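Local coordinates for galactofuranose-binding protein YtfQ (Escherichia coli, PDB 2VK2) that binds alpha- and beta-galactofuranose in the periplasm as the solute-binding component of the ABC transporter YtfQRT-YjfF, at residues A[60-65]-A[82-87]; A[65-70]-A[135-140]. All coordinates share one frame; numbering follows the deposited sequence.

How the contacts relate
Contact 1 lies in the core of one lobe, where strand 61-64 and strand 86-89 run side by side in a parallel sheet; eight of its nine touching residues are buried. Residue A65 ends the first segment of contact 1 and starts that of contact 2, but touches neither partner segment. The centre of contact 2 is about 19 Å away and nearer the centre of the molecule. There the loop that follows strand 61-64 meets the loop that follows strand 129-135 of the other sheet. Three backbone hydrogen bonds and interlocking apolar side chains make contact 1, whereas the smaller, partly buried contact 2 rests on a single hydrogen bond and on aliphatic groups set against carbonyl oxygens.

Contact 1. Residues A[60-65]-A[82-87]; sequences DAIFIA and AEIPVF
I84 reaches the neighbouring strand through its CG2 methyl, which lies 3.8 Å from I62 CG1 and equally near the CA of A61. CG2 stands anti to its own backbone N, and this places the methyl against the start of strand 61-64. P85 sets its ring carbon CD 3.3 Å from the carbonyl O of D60, an oxygen that also accepts a hydrogen bond from K263 NZ, while CG lies near A61 CB. The carbonyl of P85 opens the strand pairing: its O receives the N-H of I62 at 3.0 Å in an almost straight bond (171°).

V86 pairs with I62 in parallel register, their side chains on the same face of the sheet. Its CG1 methyl, anti to the backbone N (chi1 172°), meets I64 CD1 at 3.9 Å; helix 44-57 covers I62 and I64 on this side.

F87 both gives and takes a backbone bond, its N donating to I62 O at 2.9 Å and its O accepting from I64 N at the same length. I62 O also sits at the edge of the F87 ring. On the face opposite V86, the F87 ring meets the F63 ring obliquely, planes at 66°, with CD2 of F87 3.6 Å from F63 CE1, while its CE2 lies near A61 CB. An alanine in place of F87 would probably open a gap beside F63 and A61, leaving the F63 ring less restrained on that side. Helix 252-265 covers both rings.

Strand 61-64, helix 73-81 and strand 86-89 form a beta-alpha-beta crossover unit, the building block of the parallel sheet in this lobe of the periplasmic binding protein fold.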
# COMPACT_ATOMS: atom_id res chain seq x y z
N ASP A 60 25.85 3.73 -3.83
CA ASP A 60 25.73 3.67 -5.29
C ASP A 60 24.34 4.05 -5.79
O ASP A 60 24.18 4.50 -6.92
CB ASP A 60 26.08 2.28 -5.80
CG ASP A 60 27.51 1.91 -5.51
OD1 ASP A 60 28.40 2.45 -6.18
OD2 ASP A 60 27.74 1.10 -4.60
N ALA A 61 23.33 3.84 -4.95
CA ALA A 61 21.96 4.15 -5.32
C ALA A 61 21.14 4.31 -4.07
O ALA A 61 21.50 3.77 -3.02
CB ALA A 61 21.39 3.05 -6.20
N ILE A 62 20.06 5.08 -4.18
CA ILE A 62 19.14 5.29 -3.08
C ILE A 62 17.75 4.84 -3.50
O ILE A 62 17.28 5.21 -4.58
CB ILE A 62 19.14 6.76 -2.62
CG1 ILE A 62 20.49 7.09 -1.98
CG2 ILE A 62 18.01 7.03 -1.63
CD1 ILE A 62 20.75 8.57 -1.80
N PHE A 63 17.12 4.02 -2.67
CA PHE A 63 15.73 3.62 -2.85
C PHE A 63 14.93 4.38 -1.79
O PHE A 63 15.36 4.47 -0.64
CB PHE A 63 15.54 2.12 -2.61
CG PHE A 63 16.10 1.21 -3.69
CD1 PHE A 63 16.85 1.69 -4.76
CD2 PHE A 63 15.89 -0.16 -3.59
CE1 PHE A 63 17.35 0.81 -5.72
CE2 PHE A 63 16.38 -1.03 -4.54
CZ PHE A 63 17.11 -0.55 -5.60
N ILE A 64 13.78 4.93 -2.17
CA ILE A 64 12.92 5.61 -1.21
C ILE A 64 11.50 5.12 -1.41
O ILE A 64 11.02 5.07 -2.54
CB ILE A 64 12.90 7.14 -1.43
CG1 ILE A 64 14.31 7.74 -1.37
CG2 ILE A 64 12.00 7.82 -0.39
CD1 ILE A 64 14.36 9.18 -1.85
N ALA A 65 10.84 4.74 -0.32
CA ALA A 65 9.39 4.56 -0.31
C ALA A 65 8.83 5.85 0.29
O ALA A 65 8.85 6.01 1.51
CB ALA A 65 9.01 3.35 0.52
N ALA A 82 24.86 14.90 -6.31
CA ALA A 82 25.85 13.89 -5.91
C ALA A 82 25.97 12.76 -6.94
O ALA A 82 26.79 11.86 -6.77
CB ALA A 82 25.49 13.32 -4.55
N GLU A 83 25.14 12.80 -7.99
CA GLU A 83 25.13 11.80 -9.05
C GLU A 83 24.82 10.40 -8.53
O GLU A 83 25.38 9.41 -8.99
CB GLU A 83 26.45 11.83 -9.84
CG GLU A 83 26.75 13.20 -10.44
CD GLU A 83 28.07 13.24 -11.20
OE1 GLU A 83 28.36 12.29 -11.94
OE2 GLU A 83 28.80 14.25 -11.05
N ILE A 84 23.90 10.33 -7.57
CA ILE A 84 23.44 9.06 -7.02
C ILE A 84 22.01 8.83 -7.50
O ILE A 84 21.10 9.59 -7.16
CB ILE A 84 23.47 9.08 -5.48
CG1 ILE A 84 24.91 9.27 -4.98
CG2 ILE A 84 22.88 7.79 -4.90
CD1 ILE A 84 25.03 9.48 -3.49
N PRO A 85 21.79 7.77 -8.32
CA PRO A 85 20.45 7.52 -8.85
C PRO A 85 19.45 7.15 -7.75
O PRO A 85 19.81 6.46 -6.79
CB PRO A 85 20.66 6.35 -9.81
CG PRO A 85 21.88 5.68 -9.32
CD PRO A 85 22.76 6.77 -8.80
N VAL A 86 18.22 7.61 -7.91
CA VAL A 86 17.16 7.40 -6.94
C VAL A 86 16.02 6.60 -7.57
O VAL A 86 15.60 6.89 -8.69
CB VAL A 86 16.62 8.74 -6.39
CG1 VAL A 86 15.38 8.52 -5.53
CG2 VAL A 86 17.70 9.45 -5.61
N PHE A 87 15.55 5.59 -6.85
CA PHE A 87 14.45 4.75 -7.28
C PHE A 87 13.35 4.83 -6.24
O PHE A 87 13.61 4.68 -5.05
CB PHE A 87 14.92 3.30 -7.44
CG PHE A 87 16.05 3.14 -8.42
CD1 PHE A 87 15.82 2.65 -9.70
CD2 PHE A 87 17.35 3.49 -8.07
CE1 PHE A 87 16.86 2.51 -10.61
CE2 PHE A 87 18.39 3.35 -8.98
CZ PHE A 87 18.14 2.86 -10.25

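Contact 2. Residues A[65-70]-A[135-140]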
# COMPACT_ATOMS: atom_id res chain seq x y z
N ALA A 65 10.84 4.74 -0.32
CA ALA A 65 9.39 4.56 -0.31
C ALA A 65 8.83 5.85 0.29
O ALA A 65 8.85 6.01 1.51
CB ALA A 65 9.01 3.35 0.52
N PRO A 66 8.39 6.79 -0.56
CA PRO A 66 8.07 8.13 -0.04
C PRO A 66 6.77 8.16 0.75
O PRO A 66 5.71 7.90 0.18
CB PRO A 66 7.97 8.98 -1.32
CG PRO A 66 7.56 8.03 -2.37
CD PRO A 66 8.19 6.71 -2.02
N VAL A 67 6.84 8.50 2.03
CA VAL A 67 5.67 8.37 2.90
C VAL A 67 4.50 9.21 2.39
O VAL A 67 3.35 8.74 2.38
CB VAL A 67 6.00 8.69 4.39
CG1 VAL A 67 6.49 10.12 4.55
CG2 VAL A 67 4.80 8.41 5.28
N VAL A 68 4.79 10.43 1.96
CA VAL A 68 3.81 11.31 1.32
C VAL A 68 4.38 11.79 -0.02
O VAL A 68 5.56 11.61 -0.28
CB VAL A 68 3.44 12.51 2.21
CG1 VAL A 68 2.81 12.04 3.51
CG2 VAL A 68 4.67 13.39 2.48
N ALA A 69 3.53 12.39 -0.85
CA ALA A 69 3.91 12.73 -2.22
C ALA A 69 4.65 14.07 -2.35
O ALA A 69 5.35 14.30 -3.34
CB ALA A 69 2.69 12.74 -3.12
N THR A 70 4.48 14.93 -1.35
CA THR A 70 4.99 16.30 -1.37
C THR A 70 6.32 16.42 -0.64
O THR A 70 6.65 15.57 0.19
CB THR A 70 3.99 17.25 -0.66
OG1 THR A 70 3.72 16.75 0.65
CG2 THR A 70 2.70 17.35 -1.45
N GLN A 135 -9.11 5.36 5.24
CA GLN A 135 -8.07 5.81 4.33
C GLN A 135 -6.69 5.49 4.86
O GLN A 135 -6.49 5.33 6.06
CB GLN A 135 -8.14 7.32 4.11
CG GLN A 135 -9.44 7.84 3.55
CD GLN A 135 -9.37 9.31 3.20
OE1 GLN A 135 -8.32 9.80 2.76
NE2 GLN A 135 -10.47 10.02 3.39
N GLY A 136 -5.72 5.44 3.96
CA GLY A 136 -4.32 5.34 4.33
C GLY A 136 -3.80 6.67 4.84
O GLY A 136 -4.55 7.64 4.97
N THR A 137 -2.51 6.70 5.13
CA THR A 137 -1.81 7.88 5.60
C THR A 137 -2.14 9.11 4.76
O THR A 137 -2.08 9.06 3.53
CB THR A 137 -0.30 7.63 5.56
OG1 THR A 137 0.01 6.52 6.43
CG2 THR A 137 0.49 8.86 6.00
N VAL A 138 -2.51 10.20 5.43
CA VAL A 138 -2.86 11.44 4.74
C VAL A 138 -1.66 11.93 3.93
O VAL A 138 -0.55 12.03 4.45
CB VAL A 138 -3.30 12.53 5.74
CG1 VAL A 138 -3.51 13.86 5.03
CG2 VAL A 138 -4.57 12.11 6.45
N GLY A 139 -1.88 12.18 2.65
CA GLY A 139 -0.83 12.66 1.76
C GLY A 139 -0.08 11.58 1.00
O GLY A 139 0.66 11.89 0.06
N ALA A 140 -0.24 10.32 1.40
CA ALA A 140 0.37 9.21 0.67
C ALA A 140 -0.27 9.10 -0.70
O ALA A 140 -1.50 9.11 -0.80
CB ALA A 140 0.20 7.91 1.44
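V67 meets T137 through its side chain and A140 through its carbonyl O. Its CG2 methyl approaches T137 CG2 loosely, at 4.4 Å, with bound galactofuranose about 6 Å from the T137 side chain, while its carbonyl O is met more closely by the A140 methyl, CB lying 3.4 Å away. The CA of A140 makes a C-H...O contact with that oxygen. The same O accepts a hydrogen bond from NH1 of R91, a galactofuranose-binding residue, so this oxygen has a true hydrogen-bond donor as well as its aliphatic neighbours.

V68 lies over the turn formed by T137 to A140. Its CG1 branch, anti to its own carbonyl carbon, extends to the carbonyl O of V138 at 3.5 Å, and its CB rests by the carbonyl of G139. The CA of V68 also approaches G139 O, at 3.4 Å. This type II beta turn is closed by A140 N bonding to T137 O, and G139 holds a positive phi of 93°, at which a side chain would collide with the carbonyl O of V138. A CB at G139 would also press tightly on V68 CG1, so the close fit of the loops depends on glycine.

A69 supplies the hydrogen bond between the loops, its N donating to G139 O at 3.1 Å. The bond is moderately bent (148° at the hydrogen), and the donor is tilted 33° from the carbonyl plane.

The two sheets belong to the two lobes of the periplasmic binding protein, so the contact bridges the lobes beside the sugar site, consistent with the closed, ligand-bound form. Residues 65-70 lead from strand 61-64 toward helix 73-81, next to helix 44-57, whose Q44 touches V67 and V68; residues 135-140 follow strand 129-135, and A140 is the N-cap residue of helix 141-153.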